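Local coordinates for protein SCO1 homolog 1, mitochondrial (Arabidopsis thaliana, PDB 6N5U) that binds copper(I) through its thioredoxin-fold domain and is thought to act in copper homeostasis, mitochondrial redox signalling or copper insertion into cytochrome c oxidase, at residues 75-79 with 126-131; 13-18 with 96-101. All blocks are in the same frame, centred on the assembly; numbering follows the deposited sequence.

In the fold
A thioredoxin-fold metallochaperone combines a metal site with a central sheet; contact 1 belongs to the first and contact 2 to the second. Contact 1 adjoins the metal: His131, at the end of strand 127-131, binds copper(I) through NE2 at 2.5 Å, with Cys42 and Cys46 completing the site. Contact 2 lies deeper in the fold, where strands 14-17 and 97-100 pair; the side chain of Leu96 is about 13 Å from the ion. The contact centres are about 16 Å apart, yet the two touch, Pro77 CB packing 3.3 Å from Gly101 O. Their segments alternate along the chain, so 96-101 falls between 75-79 and 126-131.

Contact 1 (75-79 with 126-131); sequences VDPER and DYLVDH. With CU1 (copper (I) ion), chain D.
A buried carboxylate is affordable when both its oxygens have donors, and loop 75-79 against extended strand 127-131 shows how. The irregular loop folds back through a weak Arg79 N to Asp76 O bond (3.3 Å). Asp76 (t) lies opposite Val129 (CA-CA 6.8 Å); its carboxylate serves three donor atoms from two side chains: OD1 accepts from Tyr127 OH at 2.7 Å, OD2 from Arg79 NE at 2.9 Å in a salt bridge and Arg79 NH2 at 3.1 Å. Arg79 (m, t, m) reaches on to Tyr127 O, 2.8 Å from NH2 and, weakly, 3.1 Å from NH1. This salt-bridged guanidinium lies flat on the p-rotamer Tyr127 ring, a cation-pi stack with Arg79 CZ 3.9 Å from the centroid. Val75 CG2 meets Val129 CG1 at 3.6 Å and His131 CG at 4.0 Å, the ring whose NE2 binds copper(I) with Cys42 and Cys46 in this SCO thioredoxin fold. Glu78 turns to Lys119. The loop links strand 68-74 to helix 82-89; strand 127-131 pairs antiparallel with strand 117-121.

Contact 2 (13-18 with 96-101); sequences FSLIRD and LIGLTG
Two extended strands that run antiparallel but strongly splayed, with axes 4.7 Å apart at closest and N-to-C directions at 130°, can share a short ladder and then trade backbone for side-chain bonding. Phe13 opens the first segment, its p-rotamer ring placing CE1 4.0 Å from Leu99 CD1. Leu15 (m, t) meets the same methyl, CD1 to Leu99 CD1 at 3.8 Å, while its CD2 lies 3.2 Å from Thr100 O. Ile16 forms the hydrogen-bonded pair with Thr100 (CA-CA 5.3 Å): Ile16 N to Thr100 O and Thr100 N to Ile16 O are both 2.9 Å. Arg17 and Leu99 make the next, non-hydrogen-bonded pair (CA-CA 4.7 Å), on the sheet face opposite Ile16 and Thr100; Arg17 CG also packs on Ile97 CG2 at 3.9 Å. At Asp18 the backbone bond, N to Gly98 O at 2.7 Å, is weak, and the p-rotamer carboxylate supplies the return link, OD2 accepting from Gly98 N at 2.9 Å. His86 of helix 82-89 holds Asp18 OD1. The pairing joins the N-terminal strands 14-17 and 22-24 to the parallel strands 97-100, 68-74 and 32-38 in the central mixed sheet of this SCO-family thioredoxin fold.

Contact 1 (75-79 with 126-131)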
loop_
_atom_site.group_PDB
_atom_site.type_symbol
_atom_site.label_atom_id
_atom_site.label_comp_id
_atom_site.label_asym_id
_atom_site.label_seq_id
_atom_site.Cartn_x
_atom_site.Cartn_y
_atom_site.Cartn_z
ATOM N N VAL A 75 2.011 8.940 0.882
ATOM C CA VAL A 75 1.466 10.167 0.275
ATOM C C VAL A 75 1.943 11.389 1.099
ATOM O O VAL A 75 1.420 12.496 0.931
ATOM C CB VAL A 75 -0.070 10.155 0.045
ATOM C CG1 VAL A 75 -0.477 9.084 -0.968
ATOM C CG2 VAL A 75 -0.853 10.027 1.364
ATOM N N ASP A 76 2.972 11.178 1.978
ATOM C CA ASP A 76 3.581 12.235 2.789
ATOM C C ASP A 76 5.105 12.150 2.730
ATOM O O ASP A 76 5.724 11.955 3.777
ATOM C CB ASP A 76 3.030 12.223 4.229
ATOM C CG ASP A 76 3.413 13.391 5.120
ATOM O OD1 ASP A 76 3.918 14.393 4.597
ATOM O OD2 ASP A 76 3.211 13.290 6.347
ATOM N N PRO A 77 5.745 12.366 1.539
ATOM C CA PRO A 77 7.210 12.262 1.461
ATOM C C PRO A 77 8.022 13.283 2.286
ATOM O O PRO A 77 9.222 13.052 2.510
ATOM C CB PRO A 77 7.489 12.393 -0.040
ATOM C CG PRO A 77 6.344 13.134 -0.575
ATOM C CD PRO A 77 5.179 12.647 0.203
ATOM N N GLU A 78 7.393 14.404 2.727
ATOM C CA GLU A 78 8.095 15.443 3.500
ATOM C C GLU A 78 8.492 14.956 4.878
ATOM O O GLU A 78 9.535 15.378 5.388
ATOM C CB GLU A 78 7.266 16.735 3.622
ATOM C CG GLU A 78 7.143 17.541 2.333
ATOM C CD GLU A 78 5.910 18.428 2.246
ATOM O OE1 GLU A 78 4.772 17.902 2.308
ATOM O OE2 GLU A 78 6.083 19.659 2.106
ATOM N N ARG A 79 7.656 14.084 5.488
ATOM C CA ARG A 79 7.870 13.550 6.836
ATOM C C ARG A 79 8.274 12.083 6.818
ATOM O O ARG A 79 9.066 11.635 7.662
ATOM C CB ARG A 79 6.610 13.731 7.704
ATOM C CG ARG A 79 6.409 15.163 8.204
ATOM C CD ARG A 79 5.288 15.302 9.226
ATOM N NE ARG A 79 4.008 14.844 8.687
ATOM C CZ ARG A 79 2.830 15.088 9.243
ATOM N NH1 ARG A 79 2.749 15.808 10.356
ATOM N NH2 ARG A 79 1.723 14.624 8.689
ATOM N N ASP A 126 1.395 18.689 12.638
ATOM C CA ASP A 126 1.747 19.945 11.928
ATOM C C ASP A 126 0.720 20.126 10.809
ATOM O O ASP A 126 0.233 21.229 10.547
ATOM C CB ASP A 126 3.173 19.932 11.337
ATOM C CG ASP A 126 4.252 19.759 12.371
ATOM O OD1 ASP A 126 4.578 20.752 13.053
ATOM O OD2 ASP A 126 4.757 18.617 12.517
ATOM N N TYR A 127 0.372 18.992 10.198
ATOM C CA TYR A 127 -0.582 18.828 9.134
ATOM C C TYR A 127 -0.880 17.329 8.998
ATOM O O TYR A 127 -0.152 16.470 9.521
ATOM C CB TYR A 127 -0.013 19.410 7.816
ATOM C CG TYR A 127 1.208 18.692 7.276
ATOM C CD1 TYR A 127 2.489 19.060 7.670
ATOM C CD2 TYR A 127 1.082 17.643 6.366
ATOM C CE1 TYR A 127 3.615 18.380 7.203
ATOM C CE2 TYR A 127 2.200 16.959 5.888
ATOM C CZ TYR A 127 3.468 17.336 6.308
ATOM O OH TYR A 127 4.589 16.701 5.835
ATOM N N LEU A 128 -1.955 17.026 8.296
ATOM C CA LEU A 128 -2.310 15.662 7.945
ATOM C C LEU A 128 -2.435 15.648 6.435
ATOM O O LEU A 128 -2.395 16.703 5.819
ATOM C CB LEU A 128 -3.613 15.185 8.636
ATOM C CG LEU A 128 -3.610 15.082 10.168
ATOM C CD1 LEU A 128 -4.981 14.841 10.700
ATOM C CD2 LEU A 128 -2.689 14.030 10.657
ATOM N N VAL A 129 -2.464 14.479 5.834
ATOM C CA VAL A 129 -2.664 14.323 4.399
ATOM C C VAL A 129 -4.035 13.662 4.193
ATOM O O VAL A 129 -4.297 12.582 4.721
ATOM C CB VAL A 129 -1.505 13.594 3.652
ATOM C CG1 VAL A 129 -1.838 13.412 2.173
ATOM C CG2 VAL A 129 -0.180 14.344 3.820
ATOM N N ASP A 130 -4.937 14.382 3.536
ATOM C CA ASP A 130 -6.268 13.889 3.197
ATOM C C ASP A 130 -6.067 13.078 1.914
ATOM O O ASP A 130 -5.453 13.567 0.968
ATOM C CB ASP A 130 -7.206 15.081 2.968
ATOM C CG ASP A 130 -8.656 14.737 2.748
ATOM O OD1 ASP A 130 -9.059 13.616 3.095
ATOM O OD2 ASP A 130 -9.391 15.597 2.240
ATOM N N HIS A 131 -6.500 11.823 1.906
ATOM C CA HIS A 131 -6.260 10.957 0.749
ATOM C C HIS A 131 -7.312 9.889 0.554
ATOM O O HIS A 131 -8.167 9.679 1.421
ATOM C CB HIS A 131 -4.861 10.307 0.850
ATOM C CG HIS A 131 -4.718 9.396 2.041
ATOM N ND1 HIS A 131 -4.967 8.039 1.944
ATOM C CD2 HIS A 131 -4.404 9.694 3.321
ATOM C CE1 HIS A 131 -4.742 7.554 3.150
ATOM N NE2 HIS A 131 -4.393 8.520 4.008
HETATM CU CU CU1 D . -4.426 7.834 6.445
#

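Contact 2 (13-18 with 96-101)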
loop_
_atom_site.group_PDB
_atom_site.type_symbol
_atom_site.label_atom_id
_atom_site.label_comp_id
_atom_site.label_asym_id
_atom_site.label_seq_id
_atom_site.Cartn_x
_atom_site.Cartn_y
_atom_site.Cartn_z
ATOM N N PHE A 13 6.724 3.405 -12.151
ATOM C CA PHE A 13 7.150 4.274 -11.062
ATOM C C PHE A 13 8.616 4.005 -10.741
ATOM O O PHE A 13 9.121 2.930 -11.061
ATOM C CB PHE A 13 6.276 4.073 -9.806
ATOM C CG PHE A 13 6.276 2.698 -9.176
ATOM C CD1 PHE A 13 7.306 2.302 -8.328
ATOM C CD2 PHE A 13 5.206 1.829 -9.366
ATOM C CE1 PHE A 13 7.297 1.040 -7.735
ATOM C CE2 PHE A 13 5.188 0.571 -8.751
ATOM C CZ PHE A 13 6.236 0.187 -7.941
ATOM N N SER A 14 9.290 4.980 -10.114
ATOM C CA SER A 14 10.655 4.845 -9.631
ATOM C C SER A 14 10.626 5.398 -8.217
ATOM O O SER A 14 10.571 6.610 -8.025
ATOM C CB SER A 14 11.653 5.584 -10.518
ATOM O OG SER A 14 12.972 5.136 -10.239
ATOM N N LEU A 15 10.549 4.501 -7.233
ATOM C CA LEU A 15 10.445 4.859 -5.822
ATOM C C LEU A 15 11.627 4.298 -5.021
ATOM O O LEU A 15 12.468 3.589 -5.582
ATOM C CB LEU A 15 9.087 4.363 -5.251
ATOM C CG LEU A 15 7.810 5.025 -5.810
ATOM C CD1 LEU A 15 6.582 4.275 -5.401
ATOM C CD2 LEU A 15 7.670 6.442 -5.332
ATOM N N ILE A 16 11.707 4.652 -3.725
ATOM C CA ILE A 16 12.738 4.170 -2.812
ATOM C C ILE A 16 12.071 3.286 -1.770
ATOM O O ILE A 16 11.114 3.714 -1.116
ATOM C CB ILE A 16 13.579 5.306 -2.180
ATOM C CG1 ILE A 16 14.244 6.169 -3.271
ATOM C CG2 ILE A 16 14.653 4.732 -1.248
ATOM C CD1 ILE A 16 13.669 7.509 -3.436
ATOM N N ARG A 17 12.559 2.041 -1.642
ATOM C CA ARG A 17 12.047 1.048 -0.704
ATOM C C ARG A 17 12.568 1.331 0.715
ATOM O O ARG A 17 13.577 2.009 0.868
ATOM C CB ARG A 17 12.417 -0.351 -1.203
ATOM C CG ARG A 17 11.689 -1.497 -0.525
ATOM C CD ARG A 17 11.872 -2.773 -1.305
ATOM N NE ARG A 17 13.251 -3.252 -1.240
ATOM C CZ ARG A 17 13.790 -4.107 -2.102
ATOM N NH1 ARG A 17 13.076 -4.573 -3.122
ATOM N NH2 ARG A 17 15.046 -4.507 -1.952
ATOM N N ASP A 18 11.865 0.828 1.744
ATOM C CA ASP A 18 12.166 0.987 3.179
ATOM C C ASP A 18 13.594 0.559 3.579
ATOM O O ASP A 18 14.046 0.902 4.670
ATOM C CB ASP A 18 11.112 0.260 4.042
ATOM C CG ASP A 18 11.120 -1.243 3.891
ATOM O OD1 ASP A 18 11.926 -1.906 4.585
ATOM O OD2 ASP A 18 10.332 -1.759 3.077
ATOM N N LEU A 96 5.638 -6.580 5.059
ATOM C CA LEU A 96 5.139 -5.318 4.509
ATOM C C LEU A 96 6.262 -4.398 4.026
ATOM O O LEU A 96 7.007 -3.854 4.833
ATOM C CB LEU A 96 4.180 -4.597 5.502
ATOM C CG LEU A 96 3.690 -3.155 5.202
ATOM C CD1 LEU A 96 2.836 -3.077 3.959
ATOM C CD2 LEU A 96 2.900 -2.623 6.358
ATOM N N ILE A 97 6.342 -4.210 2.696
ATOM C CA ILE A 97 7.260 -3.326 1.962
ATOM C C ILE A 97 6.739 -1.880 2.069
ATOM O O ILE A 97 5.541 -1.634 1.892
ATOM C CB ILE A 97 7.335 -3.796 0.468
ATOM C CG1 ILE A 97 8.013 -5.182 0.357
ATOM C CG2 ILE A 97 8.002 -2.755 -0.461
ATOM C CD1 ILE A 97 8.103 -5.753 -1.080
ATOM N N GLY A 98 7.643 -0.950 2.325
ATOM C CA GLY A 98 7.340 0.468 2.403
ATOM C C GLY A 98 8.012 1.220 1.276
ATOM O O GLY A 98 9.214 1.060 1.078
ATOM N N LEU A 99 7.234 1.999 0.483
ATOM C CA LEU A 99 7.729 2.791 -0.644
ATOM C C LEU A 99 7.516 4.250 -0.390
ATOM O O LEU A 99 6.456 4.667 0.065
ATOM C CB LEU A 99 7.078 2.410 -1.976
ATOM C CG LEU A 99 7.128 0.954 -2.448
ATOM C CD1 LEU A 99 6.440 0.817 -3.794
ATOM C CD2 LEU A 99 8.556 0.426 -2.546
ATOM N N THR A 100 8.531 5.028 -0.689
ATOM C CA THR A 100 8.546 6.469 -0.523
ATOM C C THR A 100 9.260 7.070 -1.775
ATOM O O THR A 100 9.513 6.335 -2.746
ATOM C CB THR A 100 9.175 6.794 0.864
ATOM O OG1 THR A 100 8.908 8.149 1.230
ATOM C CG2 THR A 100 10.689 6.484 0.942
ATOM N N GLY A 101 9.558 8.375 -1.745
ATOM C CA GLY A 101 10.275 9.048 -2.819
ATOM C C GLY A 101 10.296 10.555 -2.683
ATOM O O GLY A 101 10.060 11.098 -1.597
#